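PDB 1MP9: TATA-binding protein from Sulfolobus acidocaldarius, which probably binds the TATA box promoter element near the transcription start and so helps activate archaeal genes transcribed by RNA polymerase. Local coordinates for residues 24-29 with 96-101; 58-63 with 70-75; 121-126 with 184-189; 11-16 with 170-175. All coordinates share one frame; numbering follows the deposited sequence.

In the fold
The four contacts are strung along the saddle of the TATA-binding protein. Contacts 1 and 3 sit towards its two ends, on opposite sides of the chain's centre, with centres about 52 Å apart; each fastens the chain that follows a long helix. Contact 2, the hairpin pairing, touches contact 1 where Leu28 CD1 meets Ile63 CG2 at 3.5 Å. It also touches contact 4, with Lys75 O 3.3 Å from Ile15 CG2, and strands 68-72 and 12-23, on which the two contacts lie, are neighbours in the large sheet. Contact 4 packs helix 168-184 near the middle, about 20 Å from contact 3, centre to centre. Contacts 2 and 3 both also touch the second subunit.

Contact 1. Residues 24-29 with 96-101; sequences LDQTLD and MQLTGK
Met96 lays its terminal methyl across Leu24, the two side chains crossing at about a right angle, with CE of Met96 only 3.3 Å from CD1 of Leu24, tighter than usual for two carbons. The methionine starts from the crowded position between backbone N and carbonyl carbon, runs on extended, and then bends at its last torsion (chi3 -81°), which turns CE towards the loop 24-29. Leu28 closes in on the same methyl, its CD2 lying 4.2 Å from CE of Met96. An unbranched, flexible side chain suits this place, since its tip has to thread between two leucines and an amide.

That amide belongs to Gln26, which leaves from the crowded position (chi1 60°) and then runs extended. Its NE2 spends one N-H on each loop. Across the contact NE2 of Gln26 bonds to Gln97 O at 2.9 Å, in the plane of that carbonyl but tilted from the glutamine's own amide plane; within its own loop it bonds to Leu24 O at 3.2 Å, in both planes and on a lone pair. Two carbonyls thus fix the rotation of the amide, and NE2 of Gln26 is held just 2.9 Å from CE of Met96, a crowded approach.

On the side of helix 77-93, Met96 rests on Leu91 and Leu98 on Ile88, while Asp29 caps the following helix 30-36 through Ala32 N. Residues 96-101 belong to the connection between the two curated repeats, and their packing against the strand-to-helix loop of the first repeat is part of the two-repeat TBP saddle fold.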
loop_
_atom_site.group_PDB
_atom_site.type_symbol
_atom_site.label_atom_id
_atom_site.label_comp_id
_atom_site.label_asym_id
_atom_site.label_seq_id
_atom_site.Cartn_x
_atom_site.Cartn_y
_atom_site.Cartn_z
ATOM N N LEU A 24 23.693 -7.855 18.077
ATOM C CA LEU A 24 24.956 -7.784 18.801
ATOM C C LEU A 24 25.083 -8.928 19.803
ATOM O O LEU A 24 26.004 -8.948 20.625
ATOM C CB LEU A 24 25.100 -6.437 19.516
ATOM C CG LEU A 24 25.090 -5.218 18.604
ATOM C CD1 LEU A 24 25.491 -3.985 19.390
ATOM C CD2 LEU A 24 26.053 -5.430 17.450
ATOM N N ASP A 25 24.143 -9.866 19.725
ATOM C CA ASP A 25 24.110 -11.062 20.578
ATOM C C ASP A 25 24.652 -10.828 21.999
ATOM O O ASP A 25 25.714 -11.343 22.367
ATOM C CB ASP A 25 24.878 -12.202 19.875
ATOM C CG ASP A 25 24.689 -13.562 20.552
ATOM O OD1 ASP A 25 23.533 -13.945 20.854
ATOM O OD2 ASP A 25 25.707 -14.256 20.769
ATOM N N GLN A 26 23.900 -10.043 22.777
ATOM C CA GLN A 26 24.225 -9.705 24.168
ATOM C C GLN A 26 23.234 -8.664 24.686
ATOM O O GLN A 26 22.747 -7.817 23.929
ATOM C CB GLN A 26 25.616 -9.107 24.272
ATOM C CG GLN A 26 25.744 -7.866 23.457
ATOM C CD GLN A 26 27.066 -7.201 23.632
ATOM O OE1 GLN A 26 27.424 -6.821 24.736
ATOM N NE2 GLN A 26 27.814 -7.051 22.540
ATOM N N THR A 27 22.950 -8.724 25.978
ATOM C CA THR A 27 22.043 -7.773 26.603
ATOM C C THR A 27 22.842 -6.501 26.859
ATOM O O THR A 27 24.044 -6.555 27.142
ATOM C CB THR A 27 21.493 -8.365 27.883
ATOM O OG1 THR A 27 20.698 -9.513 27.535
ATOM C CG2 THR A 27 20.651 -7.346 28.650
ATOM N N LEU A 28 22.187 -5.353 26.729
ATOM C CA LEU A 28 22.875 -4.083 26.884
ATOM C C LEU A 28 22.190 -3.183 27.887
ATOM O O LEU A 28 20.962 -3.137 27.962
ATOM C CB LEU A 28 22.945 -3.348 25.530
ATOM C CG LEU A 28 23.756 -3.874 24.329
ATOM C CD1 LEU A 28 23.338 -3.065 23.083
ATOM C CD2 LEU A 28 25.264 -3.738 24.553
ATOM N N ASP A 29 23.001 -2.469 28.657
ATOM C CA ASP A 29 22.506 -1.529 29.642
ATOM C C ASP A 29 22.537 -0.188 28.900
ATOM O O ASP A 29 23.595 0.428 28.731
ATOM C CB ASP A 29 23.433 -1.511 30.865
ATOM C CG ASP A 29 23.018 -0.483 31.909
ATOM O OD1 ASP A 29 22.478 0.585 31.543
ATOM O OD2 ASP A 29 23.257 -0.728 33.113
ATOM N N MET A 96 31.632 -1.346 24.765
ATOM C CA MET A 96 31.051 -2.669 24.573
ATOM C C MET A 96 31.997 -3.607 23.854
ATOM O O MET A 96 32.824 -3.184 23.051
ATOM C CB MET A 96 29.699 -2.596 23.834
ATOM C CG MET A 96 29.767 -2.360 22.348
ATOM S SD MET A 96 28.130 -2.584 21.597
ATOM C CE MET A 96 28.086 -4.321 21.463
ATOM N N GLN A 97 31.877 -4.890 24.168
ATOM C CA GLN A 97 32.725 -5.899 23.560
ATOM C C GLN A 97 31.871 -6.791 22.689
ATOM O O GLN A 97 30.680 -6.962 22.955
ATOM C CB GLN A 97 33.400 -6.757 24.634
ATOM C CG GLN A 97 34.132 -5.977 25.717
ATOM C CD GLN A 97 35.141 -4.984 25.162
ATOM O OE1 GLN A 97 34.728 -4.069 24.421
ATOM N NE2 GLN A 97 36.351 -5.109 25.469
ATOM N N LEU A 98 32.479 -7.352 21.646
ATOM C CA LEU A 98 31.773 -8.254 20.751
ATOM C C LEU A 98 32.457 -9.622 20.774
ATOM O O LEU A 98 33.683 -9.723 20.632
ATOM C CB LEU A 98 31.754 -7.692 19.328
ATOM C CG LEU A 98 30.656 -6.661 19.045
ATOM C CD1 LEU A 98 30.880 -5.414 19.895
ATOM C CD2 LEU A 98 30.660 -6.307 17.576
ATOM N N THR A 99 31.670 -10.674 20.967
ATOM C CA THR A 99 32.237 -12.015 21.005
ATOM C C THR A 99 32.517 -12.487 19.586
ATOM O O THR A 99 33.570 -13.057 19.302
ATOM C CB THR A 99 31.273 -13.009 21.692
ATOM O OG1 THR A 99 30.938 -12.527 22.999
ATOM C CG2 THR A 99 31.917 -14.375 21.820
ATOM N N GLY A 100 31.568 -12.239 18.692
ATOM C CA GLY A 100 31.743 -12.652 17.315
ATOM C C GLY A 100 31.250 -11.616 16.327
ATOM O O GLY A 100 30.774 -10.552 16.733
ATOM N N LYS A 101 31.369 -11.919 15.033
ATOM C CA LYS A 101 30.930 -10.999 13.990
ATOM C C LYS A 101 29.410 -10.845 13.976
ATOM O O LYS A 101 28.675 -11.825 13.866
ATOM C CB LYS A 101 31.398 -11.483 12.615
ATOM C CG LYS A 101 32.898 -11.680 12.514
ATOM C CD LYS A 101 33.639 -10.396 12.869
ATOM C CE LYS A 101 35.088 -10.669 13.255
ATOM N NZ LYS A 101 35.741 -9.427 13.752
#

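Contact 2. Residues 58-63 with 70-75; sequences KITSLI and VVTGAK
Ile59 and Val71 form the apolar centre, crossing obliquely with CG2 of Ile59 3.6 Å from CG1 of Val71. The other branch of Ile59 runs along the turn out of the second strand, its CD1 ending 3.3 Å from Ala74 N and close to the methyl of Ala74. A beta-branched isoleucine fits because its two arms can serve both places at once, while Ala83 of helix 77-93 packs on it from the helix side. An alanine here would remove both arms and would probably loosen the packing of Val71 and Ala74 beneath that helix.

Ser61 shares a face with Val71, its small side chain fitting beneath Ile87; its hydroxyl is buried without a polar partner in the model. Thr60, Leu62, Val70 and Thr72 line the other face. There CB of Thr60 lies 3.7 Å from CG2 of Thr72, a methyl placed in the crowded position because OG1 stands anti to the backbone N (chi1 -174°), from where it bonds to Asn17.

Between the faces runs the antiparallel ladder. Thr60 N reaches Thr72 O at 2.9 Å and Thr72 N returns to Thr60 O at 2.8 Å; Leu62 and Val70 repeat the exchange, all four bonds nearly straight. Gly73 follows at a positive phi of 117°, where a CB would collide with Lys58 O.

The hairpin is therefore two-sided: a mostly apolar back under the helix, with the Ser61 hydroxyl buried in it, and a front of aliphatic and hydroxyl groups. That front suits the minor-groove surface known from TBP relatives, and here Phe126 of the second subunit packs on it.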
loop_
_atom_site.group_PDB
_atom_site.type_symbol
_atom_site.label_atom_id
_atom_site.label_comp_id
_atom_site.label_asym_id
_atom_site.label_seq_id
_atom_site.Cartn_x
_atom_site.Cartn_y
_atom_site.Cartn_z
ATOM N N LYS A 58 23.597 10.514 6.480
ATOM C CA LYS A 58 22.613 10.595 7.538
ATOM C C LYS A 58 22.130 9.178 7.833
ATOM O O LYS A 58 21.480 8.535 7.003
ATOM C CB LYS A 58 21.448 11.494 7.105
ATOM C CG LYS A 58 20.414 11.799 8.192
ATOM C CD LYS A 58 19.359 12.791 7.687
ATOM C CE LYS A 58 19.951 14.197 7.487
ATOM N NZ LYS A 58 19.112 15.077 6.604
ATOM N N ILE A 59 22.476 8.678 9.007
ATOM C CA ILE A 59 22.065 7.340 9.398
ATOM C C ILE A 59 21.575 7.352 10.830
ATOM O O ILE A 59 22.131 8.076 11.661
ATOM C CB ILE A 59 23.240 6.350 9.346
ATOM C CG1 ILE A 59 23.817 6.293 7.934
ATOM C CG2 ILE A 59 22.763 4.962 9.763
ATOM C CD1 ILE A 59 22.897 5.642 6.940
ATOM N N THR A 60 20.523 6.588 11.116
ATOM C CA THR A 60 20.064 6.507 12.486
ATOM C C THR A 60 20.123 5.065 12.921
ATOM O O THR A 60 19.773 4.151 12.179
ATOM C CB THR A 60 18.652 7.050 12.683
ATOM O OG1 THR A 60 18.661 8.459 12.431
ATOM C CG2 THR A 60 18.174 6.828 14.151
ATOM N N SER A 61 20.615 4.864 14.132
ATOM C CA SER A 61 20.705 3.523 14.679
ATOM C C SER A 61 19.904 3.510 15.962
ATOM O O SER A 61 20.067 4.388 16.809
ATOM C CB SER A 61 22.165 3.178 14.971
ATOM O OG SER A 61 22.266 1.825 15.385
ATOM N N LEU A 62 19.005 2.547 16.093
ATOM C CA LEU A 62 18.198 2.426 17.317
ATOM C C LEU A 62 18.728 1.166 17.985
ATOM O O LEU A 62 18.678 0.082 17.384
ATOM C CB LEU A 62 16.715 2.263 16.967
ATOM C CG LEU A 62 16.187 3.347 16.017
ATOM C CD1 LEU A 62 14.771 3.042 15.624
ATOM C CD2 LEU A 62 16.246 4.726 16.717
ATOM N N ILE A 63 19.222 1.319 19.221
ATOM C CA ILE A 63 19.832 0.220 19.957
ATOM C C ILE A 63 18.970 -0.242 21.128
ATOM O O ILE A 63 18.673 0.520 22.048
ATOM C CB ILE A 63 21.258 0.647 20.432
ATOM C CG1 ILE A 63 22.096 1.029 19.210
ATOM C CG2 ILE A 63 21.973 -0.499 21.155
ATOM C CD1 ILE A 63 23.430 1.712 19.545
ATOM N N VAL A 70 18.646 -1.535 15.107
ATOM C CA VAL A 70 17.963 -1.268 13.848
ATOM C C VAL A 70 18.691 -0.076 13.227
ATOM O O VAL A 70 18.846 0.951 13.879
ATOM C CB VAL A 70 16.480 -0.903 14.055
ATOM C CG1 VAL A 70 15.861 -0.488 12.677
ATOM C CG2 VAL A 70 15.699 -2.126 14.626
ATOM N N VAL A 71 19.132 -0.219 11.978
ATOM C CA VAL A 71 19.850 0.844 11.278
ATOM C C VAL A 71 19.026 1.300 10.082
ATOM O O VAL A 71 18.593 0.485 9.256
ATOM C CB VAL A 71 21.234 0.337 10.836
ATOM C CG1 VAL A 71 21.997 1.421 10.073
ATOM C CG2 VAL A 71 22.030 -0.070 12.092
ATOM N N THR A 72 18.808 2.607 9.990
ATOM C CA THR A 72 17.996 3.150 8.927
ATOM C C THR A 72 18.673 4.345 8.263
ATOM O O THR A 72 19.465 5.051 8.904
ATOM C CB THR A 72 16.621 3.565 9.492
ATOM O OG1 THR A 72 15.772 3.968 8.435
ATOM C CG2 THR A 72 16.774 4.729 10.497
ATOM N N GLY A 73 18.385 4.550 6.980
ATOM C CA GLY A 73 18.970 5.676 6.267
ATOM C C GLY A 73 19.885 5.357 5.093
ATOM O O GLY A 73 19.989 6.169 4.160
ATOM N N ALA A 74 20.540 4.193 5.103
ATOM C CA ALA A 74 21.456 3.838 4.006
ATOM C C ALA A 74 20.688 3.639 2.696
ATOM O O ALA A 74 19.546 3.155 2.708
ATOM C CB ALA A 74 22.217 2.573 4.350
ATOM N N LYS A 75 21.303 4.011 1.573
ATOM C CA LYS A 75 20.649 3.876 0.275
ATOM C C LYS A 75 21.282 2.833 -0.592
ATOM O O LYS A 75 20.924 2.718 -1.752
ATOM C CB LYS A 75 20.616 5.215 -0.464
ATOM C CG LYS A 75 19.745 6.218 0.253
ATOM C CD LYS A 75 19.808 7.623 -0.325
ATOM C CE LYS A 75 18.997 8.567 0.568
ATOM N NZ LYS A 75 18.911 9.981 0.079
#

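Contact 3. Residues 121-126 with 184-189; sequences LDKAAF and ELDCVK
Lys123 stretches its side chain fully from helix 121-127, CG anti to the backbone N (chi1 -175°), and brings its ammonium to the loop beyond helix 168-184. NZ of Lys123 bonds to Asp186 O at 2.9 Å, arriving from above the carbonyl plane rather than along a lone pair. A longer salt bridge, 3.5 Å from NZ of Lys123 to OD2 of Asp186, adds the carboxylate of the same residue. The strongest partner of NZ, however, is Gln46 O of the second subunit, so the positive charge is probably shared between this loop and the second subunit. A long lysine suits the place, since its extended chain spans the distance and its ammonium has several N-H groups to offer.

Beneath the lysine, Cys187 packs against the helix: its SG is 3.7 Å from CG of Lys123 and 3.9 Å from CB of Ala124, whose small methyl lets the sulphur come close. Leu182 packs on both Ala124 and Cys187.

Lys123 N is hydrogen-bonded to Asn120 OD1, and backbone hydrogen bonds join Cys187 to Asn120 and Lys189 to Ile118. Asp186, at positive phi (55°), completes the Schellman motif that ends helix 168-184 and turns the chain into strand 188-189.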
loop_
_atom_site.group_PDB
_atom_site.type_symbol
_atom_site.label_atom_id
_atom_site.label_comp_id
_atom_site.label_asym_id
_atom_site.label_seq_id
_atom_site.Cartn_x
_atom_site.Cartn_y
_atom_site.Cartn_z
ATOM N N LEU A 121 -4.511 5.069 -14.810
ATOM C CA LEU A 121 -4.917 4.394 -13.573
ATOM C C LEU A 121 -6.375 3.899 -13.556
ATOM O O LEU A 121 -6.652 2.798 -13.043
ATOM C CB LEU A 121 -4.660 5.312 -12.380
ATOM C CG LEU A 121 -3.215 5.816 -12.223
ATOM C CD1 LEU A 121 -3.131 6.680 -10.993
ATOM C CD2 LEU A 121 -2.247 4.637 -12.116
ATOM N N ASP A 122 -7.283 4.703 -14.124
ATOM C CA ASP A 122 -8.712 4.349 -14.210
ATOM C C ASP A 122 -8.838 3.036 -14.972
ATOM O O ASP A 122 -9.604 2.152 -14.579
ATOM C CB ASP A 122 -9.516 5.408 -14.982
ATOM C CG ASP A 122 -9.754 6.692 -14.184
ATOM O OD1 ASP A 122 -10.442 6.664 -13.143
ATOM O OD2 ASP A 122 -9.273 7.759 -14.616
ATOM N N LYS A 123 -8.079 2.909 -16.059
ATOM C CA LYS A 123 -8.133 1.701 -16.863
ATOM C C LYS A 123 -7.438 0.531 -16.200
ATOM O O LYS A 123 -7.971 -0.587 -16.206
ATOM C CB LYS A 123 -7.522 1.937 -18.237
ATOM C CG LYS A 123 -7.654 0.743 -19.174
ATOM C CD LYS A 123 -7.084 1.075 -20.544
ATOM C CE LYS A 123 -7.278 -0.103 -21.516
ATOM N NZ LYS A 123 -6.760 0.233 -22.854
ATOM N N ALA A 124 -6.247 0.776 -15.648
ATOM C CA ALA A 124 -5.494 -0.265 -14.971
ATOM C C ALA A 124 -6.271 -0.801 -13.747
ATOM O O ALA A 124 -6.237 -2.013 -13.451
ATOM C CB ALA A 124 -4.090 0.283 -14.518
ATOM N N ALA A 125 -6.965 0.094 -13.049
ATOM C CA ALA A 125 -7.709 -0.288 -11.852
ATOM C C ALA A 125 -8.707 -1.412 -12.100
ATOM O O ALA A 125 -8.959 -2.216 -11.211
ATOM C CB ALA A 125 -8.431 0.892 -11.273
ATOM N N PHE A 126 -9.288 -1.468 -13.289
ATOM C CA PHE A 126 -10.241 -2.521 -13.553
ATOM C C PHE A 126 -9.714 -3.677 -14.389
ATOM O O PHE A 126 -10.451 -4.609 -14.666
ATOM C CB PHE A 126 -11.492 -1.926 -14.179
ATOM C CG PHE A 126 -12.268 -1.067 -13.232
ATOM C CD1 PHE A 126 -12.571 0.258 -13.559
ATOM C CD2 PHE A 126 -12.612 -1.549 -11.972
ATOM C CE1 PHE A 126 -13.201 1.102 -12.633
ATOM C CE2 PHE A 126 -13.243 -0.714 -11.023
ATOM C CZ PHE A 126 -13.535 0.617 -11.356
ATOM N N GLU A 184 0.979 -4.922 -21.370
ATOM C CA GLU A 184 0.120 -6.003 -21.852
ATOM C C GLU A 184 -1.355 -5.572 -21.861
ATOM O O GLU A 184 -2.072 -5.790 -22.842
ATOM C CB GLU A 184 0.343 -7.225 -20.963
ATOM C CG GLU A 184 -0.154 -8.530 -21.494
ATOM C CD GLU A 184 -0.692 -9.392 -20.374
ATOM O OE1 GLU A 184 -0.004 -9.510 -19.330
ATOM O OE2 GLU A 184 -1.806 -9.935 -20.528
ATOM N N LEU A 185 -1.799 -4.929 -20.787
ATOM C CA LEU A 185 -3.183 -4.464 -20.670
ATOM C C LEU A 185 -3.413 -3.136 -21.415
ATOM O O LEU A 185 -4.509 -2.580 -21.367
ATOM C CB LEU A 185 -3.551 -4.288 -19.193
ATOM C CG LEU A 185 -3.481 -5.548 -18.295
ATOM C CD1 LEU A 185 -3.555 -5.131 -16.828
ATOM C CD2 LEU A 185 -4.649 -6.527 -18.662
ATOM N N ASP A 186 -2.398 -2.656 -22.127
ATOM C CA ASP A 186 -2.521 -1.397 -22.875
ATOM C C ASP A 186 -2.962 -0.225 -21.968
ATOM O O ASP A 186 -3.915 0.513 -22.265
ATOM C CB ASP A 186 -3.514 -1.555 -24.029
ATOM C CG ASP A 186 -3.534 -0.332 -24.944
ATOM O OD1 ASP A 186 -2.529 0.398 -25.026
ATOM O OD2 ASP A 186 -4.558 -0.102 -25.592
ATOM N N CYS A 187 -2.236 -0.058 -20.869
ATOM C CA CYS A 187 -2.520 0.981 -19.893
ATOM C C CYS A 187 -1.439 2.051 -19.793
ATOM O O CYS A 187 -1.449 2.850 -18.848
ATOM C CB CYS A 187 -2.716 0.329 -18.517
ATOM S SG CYS A 187 -4.306 -0.556 -18.334
ATOM N N VAL A 188 -0.496 2.076 -20.732
ATOM C CA VAL A 188 0.548 3.092 -20.668
ATOM C C VAL A 188 0.666 3.844 -21.980
ATOM O O VAL A 188 0.322 3.325 -23.047
ATOM C CB VAL A 188 1.929 2.509 -20.286
ATOM C CG1 VAL A 188 1.859 1.830 -18.884
ATOM C CG2 VAL A 188 2.398 1.527 -21.330
ATOM N N LYS A 189 1.098 5.094 -21.882
ATOM C CA LYS A 189 1.280 5.951 -23.054
ATOM C C LYS A 189 2.705 6.459 -22.914
ATOM O O LYS A 189 3.030 7.118 -21.921
ATOM C CB LYS A 189 0.301 7.120 -23.008
ATOM C CG LYS A 189 0.405 8.038 -24.219
ATOM C CD LYS A 189 -0.940 8.711 -24.529
ATOM C CE LYS A 189 -0.782 9.802 -25.614
ATOM N NZ LYS A 189 -2.138 10.203 -26.081
#

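Contact 4. Residues 11-16 with 170-175; sequences AVVNIE and EVHKAV
Val13 points from its strand toward helix 170-175. CB of Val13 lies over one face of the His172 imidazole, 3.5 Å from NE2 of that ring. CG1 of Val13, anti to the backbone N (chi1 175°), carries on to the side of the buried Val171, where it meets CG1 of Val171 at 3.7 Å and skirts CE1 of His172 at 3.9 Å. CG2 of Val13 goes the other way: it sits above the ring, displaced toward its rim and 3.6 Å from CD2 of His172, in a CH-pi contact whose line is 26° off the ring normal. Beyond the ring the same CG2 of Val13 touches CG2 of Val175 at 4.0 Å.

This is the way a helix packs on the convex back of the TBP saddle. Strand 12-23 lies beside strand 103-114 in the curved sheet, and the helix rests on both, Val171 against Ala111 and Val175 against Ala113. Helix and strand run at 144° to one another; Val171 and Val175, one turn apart, both meet Val13, and CG1 of Val175 goes on to CB of Ala11 at 3.9 Å. Branched valines give broad, rigid surfaces here, and the small alanine just before the strand meets Val175 with its methyl alone.

The imidazole is fixed at both nitrogens. ND1 is bonded to Glu168 O, one turn back in the helix, while a water at the ring edge, in plane, bonds to His172 NE2 at 3.1 Å and donates to Val13 O at 3.0 Å. An alanine here would remove the ring over Val13 and would probably leave that valine less well covered and the water without its bridge from helix to strand.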
loop_
_atom_site.group_PDB
_atom_site.type_symbol
_atom_site.label_atom_id
_atom_site.label_comp_id
_atom_site.label_asym_id
_atom_site.label_seq_id
_atom_site.Cartn_x
_atom_site.Cartn_y
_atom_site.Cartn_z
ATOM N N ALA A 11 12.420 2.015 -17.489
ATOM C CA ALA A 11 12.236 2.299 -16.064
ATOM C C ALA A 11 13.553 2.422 -15.331
ATOM O O ALA A 11 14.490 1.676 -15.595
ATOM C CB ALA A 11 11.388 1.219 -15.424
ATOM N N VAL A 12 13.616 3.389 -14.423
ATOM C CA VAL A 12 14.794 3.660 -13.614
ATOM C C VAL A 12 14.415 3.473 -12.149
ATOM O O VAL A 12 13.426 4.057 -11.661
ATOM C CB VAL A 12 15.292 5.101 -13.839
ATOM C CG1 VAL A 12 16.464 5.413 -12.887
ATOM C CG2 VAL A 12 15.730 5.263 -15.322
ATOM N N VAL A 13 15.198 2.643 -11.463
ATOM C CA VAL A 13 14.965 2.326 -10.070
ATOM C C VAL A 13 15.958 3.071 -9.182
ATOM O O VAL A 13 17.136 3.131 -9.502
ATOM C CB VAL A 13 15.134 0.793 -9.807
ATOM C CG1 VAL A 13 15.011 0.502 -8.289
ATOM C CG2 VAL A 13 14.071 -0.007 -10.599
ATOM N N ASN A 14 15.469 3.636 -8.083
ATOM C CA ASN A 14 16.319 4.332 -7.130
ATOM C C ASN A 14 16.016 3.823 -5.717
ATOM O O ASN A 14 14.850 3.782 -5.318
ATOM C CB ASN A 14 16.035 5.832 -7.192
ATOM C CG ASN A 14 17.024 6.635 -6.390
ATOM O OD1 ASN A 14 18.227 6.609 -6.673
ATOM N ND2 ASN A 14 16.536 7.360 -5.382
ATOM N N ILE A 15 17.040 3.429 -4.962
ATOM C CA ILE A 15 16.818 2.986 -3.583
ATOM C C ILE A 15 16.749 4.226 -2.718
ATOM O O ILE A 15 17.660 5.044 -2.722
ATOM C CB ILE A 15 17.922 2.097 -3.098
ATOM C CG1 ILE A 15 17.900 0.825 -3.954
ATOM C CG2 ILE A 15 17.722 1.772 -1.570
ATOM C CD1 ILE A 15 18.873 -0.229 -3.523
ATOM N N GLU A 16 15.639 4.387 -2.012
ATOM C CA GLU A 16 15.440 5.545 -1.150
ATOM C C GLU A 16 15.898 5.259 0.278
ATOM O O GLU A 16 16.369 6.150 0.961
ATOM C CB GLU A 16 13.950 5.915 -1.121
ATOM C CG GLU A 16 13.343 6.273 -2.495
ATOM C CD GLU A 16 14.040 7.463 -3.140
ATOM O OE1 GLU A 16 14.757 8.181 -2.425
ATOM O OE2 GLU A 16 13.880 7.683 -4.359
ATOM N N GLU A 170 14.732 -8.109 -6.080
ATOM C CA GLU A 170 13.271 -8.218 -5.965
ATOM C C GLU A 170 12.651 -6.872 -6.357
ATOM O O GLU A 170 11.587 -6.825 -7.003
ATOM C CB GLU A 170 12.845 -8.549 -4.531
ATOM C CG GLU A 170 13.443 -9.818 -3.974
ATOM C CD GLU A 170 12.969 -10.079 -2.561
ATOM O OE1 GLU A 170 12.934 -9.140 -1.738
ATOM O OE2 GLU A 170 12.618 -11.239 -2.273
ATOM N N VAL A 171 13.282 -5.778 -5.930
ATOM C CA VAL A 171 12.751 -4.474 -6.308
ATOM C C VAL A 171 12.690 -4.384 -7.816
ATOM O O VAL A 171 11.634 -4.045 -8.396
ATOM C CB VAL A 171 13.610 -3.330 -5.812
ATOM C CG1 VAL A 171 13.096 -2.006 -6.445
ATOM C CG2 VAL A 171 13.533 -3.254 -4.265
ATOM N N HIS A 172 13.809 -4.700 -8.471
ATOM C CA HIS A 172 13.835 -4.628 -9.922
ATOM C C HIS A 172 12.888 -5.594 -10.592
ATOM O O HIS A 172 12.334 -5.293 -11.653
ATOM C CB HIS A 172 15.249 -4.833 -10.468
ATOM C CG HIS A 172 16.124 -3.641 -10.301
ATOM N ND1 HIS A 172 16.786 -3.358 -9.123
ATOM C CD2 HIS A 172 16.482 -2.678 -11.179
ATOM C CE1 HIS A 172 17.528 -2.275 -9.290
ATOM N NE2 HIS A 172 17.362 -1.847 -10.532
ATOM N N LYS A 173 12.699 -6.759 -9.999
ATOM C CA LYS A 173 11.766 -7.704 -10.589
ATOM C C LYS A 173 10.330 -7.168 -10.536
ATOM O O LYS A 173 9.562 -7.265 -11.504
ATOM C CB LYS A 173 11.775 -9.029 -9.840
ATOM C CG LYS A 173 10.704 -9.986 -10.368
ATOM C CD LYS A 173 10.799 -11.350 -9.687
ATOM C CE LYS A 173 9.671 -12.294 -10.151
ATOM N NZ LYS A 173 9.847 -13.606 -9.445
ATOM N N ALA A 174 9.959 -6.602 -9.403
ATOM C CA ALA A 174 8.603 -6.078 -9.277
ATOM C C ALA A 174 8.329 -4.938 -10.280
ATOM O O ALA A 174 7.245 -4.866 -10.855
ATOM C CB ALA A 174 8.379 -5.599 -7.831
ATOM N N VAL A 175 9.303 -4.057 -10.483
ATOM C CA VAL A 175 9.112 -2.925 -11.401
ATOM C C VAL A 175 8.917 -3.425 -12.830
ATOM O O VAL A 175 7.946 -3.070 -13.469
ATOM C CB VAL A 175 10.321 -1.903 -11.310
ATOM C CG1 VAL A 175 10.189 -0.820 -12.380
ATOM C CG2 VAL A 175 10.333 -1.246 -9.913
HETATM O O HOH W 1 18.977 0.823 -10.154
#